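PDB 5UGZ: putative thioesterase from Escherichia coli, which probably hydrolyses thioester-bound intermediates, releasing them from the assembly line of the colibactin nonribosomal peptide and polyketide pathway as a type II thioesterase. Local coordinates for residues A37-Y40 with K41-S44. Residues are numbered along the deposited sequence; the frame is centred on the assembly and turned at random.
Sequences AMYY and KWRS
Tyr39 and Trp42, three residues apart on a 3-10 turn, form a T-shaped aromatic pair in the segment that links strands 24-29 and 50-54 of this alpha/beta-hydrolase-like fold. The side chains run side by side, with the ring planes turned at 82° and the centroids 5.0 Å apart, the tyrosine presenting its edge to the indole face. From CB, which lies 3.2 Å from Tyr39 O, the Trp42 side chain turns back along the preceding turn: CG and CD1 pass close to Tyr39 CA, and the C-H of Tyr39 CA lies over the face of the five-membered ring in a CH-pi contact, CA 4.2 Å from its centroid. Farther out, CE2 meets Tyr39 CD1 at 3.5 Å, and Tyr39 CE1 comes to 3.6 Å from Trp42 CZ2. In both residues CG is anti to the carbonyl carbon, which sends the rings off the helix in the same direction. There they pack against strand 24-29, where Tyr39 OH is hydrogen-bonded to Leu29 O; Trp42 also touches Phe95 and helix 242-259.

On the backbone, Trp42 N donates to Tyr39 O at 3.0 Å, from well above the carbonyl plane. A weaker bond runs from Arg43 N to Tyr40 O, while a water bridges Ala37 O and Lys41 N. Lys41 extends its chain beside the Met38 carbonyl and bends at the last torsion (chi4 -73°), bringing the ammonium back toward the turn. Its charge is matched in a salt bridge between Lys41 NZ and Asp239 OD1.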
loop_
_atom_site.group_PDB
_atom_site.type_symbol
_atom_site.label_atom_id
_atom_site.label_comp_id
_atom_site.label_asym_id
_atom_site.label_seq_id
_atom_site.Cartn_x
_atom_site.Cartn_y
_atom_site.Cartn_z
ATOM N N ALA A 37 -7.378 -9.662 -2.126
ATOM C CA ALA A 37 -7.083 -11.072 -1.890
ATOM C C ALA A 37 -5.596 -11.338 -1.687
ATOM O O ALA A 37 -5.243 -12.413 -1.201
ATOM C CB ALA A 37 -7.609 -11.938 -3.035
ATOM N N MET A 38 -4.706 -10.408 -2.049
ATOM C CA MET A 38 -3.291 -10.650 -1.772
ATOM C C MET A 38 -3.042 -10.776 -0.276
ATOM O O MET A 38 -2.040 -11.376 0.135
ATOM C CB MET A 38 -2.424 -9.540 -2.360
ATOM C CG MET A 38 -2.621 -8.196 -1.692
ATOM S SD MET A 38 -1.434 -6.939 -2.213
ATOM C CE MET A 38 -0.060 -7.171 -1.075
ATOM N N TYR A 39 -3.942 -10.235 0.543
ATOM C CA TYR A 39 -3.808 -10.229 1.995
ATOM C C TYR A 39 -4.615 -11.319 2.677
ATOM O O TYR A 39 -4.513 -11.453 3.899
ATOM C CB TYR A 39 -4.239 -8.873 2.572
ATOM C CG TYR A 39 -3.403 -7.698 2.125
ATOM C CD1 TYR A 39 -2.116 -7.530 2.598
ATOM C CD2 TYR A 39 -3.907 -6.756 1.238
ATOM C CE1 TYR A 39 -1.335 -6.461 2.207
ATOM C CE2 TYR A 39 -3.137 -5.680 0.836
ATOM C CZ TYR A 39 -1.849 -5.531 1.342
ATOM O OH TYR A 39 -1.062 -4.466 0.962
ATOM N N TYR A 40 -5.412 -12.101 1.935
ATOM C CA TYR A 40 -6.204 -13.154 2.576
ATOM C C TYR A 40 -5.308 -14.128 3.339
ATOM O O TYR A 40 -5.673 -14.594 4.429
ATOM C CB TYR A 40 -7.039 -13.929 1.553
ATOM C CG TYR A 40 -8.178 -13.186 0.863
ATOM C CD1 TYR A 40 -8.667 -11.985 1.337
ATOM C CD2 TYR A 40 -8.772 -13.731 -0.267
ATOM C CE1 TYR A 40 -9.726 -11.335 0.687
ATOM C CE2 TYR A 40 -9.808 -13.105 -0.919
ATOM C CZ TYR A 40 -10.293 -11.912 -0.450
ATOM O OH TYR A 40 -11.334 -11.317 -1.164
ATOM N N LYS A 41 -4.127 -14.446 2.779
ATOM C CA LYS A 41 -3.197 -15.403 3.370
ATOM C C LYS A 41 -2.575 -14.887 4.664
ATOM O O LYS A 41 -1.994 -15.680 5.422
ATOM C CB LYS A 41 -2.094 -15.742 2.365
ATOM C CG LYS A 41 -1.266 -14.532 1.931
ATOM C CD LYS A 41 -0.213 -14.916 0.918
ATOM C CE LYS A 41 0.540 -13.708 0.385
ATOM N NZ LYS A 41 -0.285 -12.890 -0.552
ATOM N N TRP A 42 -2.662 -13.575 4.921
ATOM C CA TRP A 42 -2.114 -13.010 6.142
ATOM C C TRP A 42 -2.817 -13.530 7.387
ATOM O O TRP A 42 -2.248 -13.456 8.481
ATOM C CB TRP A 42 -2.215 -11.483 6.112
ATOM C CG TRP A 42 -1.219 -10.832 5.211
ATOM C CD1 TRP A 42 -0.726 -11.317 4.036
ATOM C CD2 TRP A 42 -0.577 -9.575 5.432
ATOM N NE1 TRP A 42 0.172 -10.430 3.506
ATOM C CE2 TRP A 42 0.279 -9.349 4.344
ATOM C CE3 TRP A 42 -0.645 -8.620 6.448
ATOM C CZ2 TRP A 42 1.072 -8.218 4.252
ATOM C CZ3 TRP A 42 0.132 -7.498 6.351
ATOM C CH2 TRP A 42 0.986 -7.307 5.266
ATOM N N ARG A 43 -4.048 -14.024 7.256
ATOM C CA ARG A 43 -4.778 -14.510 8.419
ATOM C C ARG A 43 -4.190 -15.794 8.995
ATOM O O ARG A 43 -4.622 -16.233 10.065
ATOM C CB ARG A 43 -6.244 -14.709 8.058
ATOM C CG ARG A 43 -7.165 -13.801 8.840
ATOM C CD ARG A 43 -8.587 -13.959 8.351
ATOM N NE ARG A 43 -9.087 -15.298 8.647
ATOM C CZ ARG A 43 -9.798 -16.041 7.808
ATOM N NH1 ARG A 43 -10.097 -15.592 6.592
ATOM N NH2 ARG A 43 -10.193 -17.245 8.181
ATOM N N SER A 44 -3.187 -16.385 8.350
ATOM C CA SER A 44 -2.559 -17.580 8.895
ATOM C C SER A 44 -1.330 -17.280 9.752
ATOM O O SER A 44 -0.799 -18.206 10.376
ATOM C CB SER A 44 -2.176 -18.549 7.761
ATOM O OG SER A 44 -0.978 -18.146 7.115
HETATM O O HOH W 1 -3.758 -14.576 -0.452
#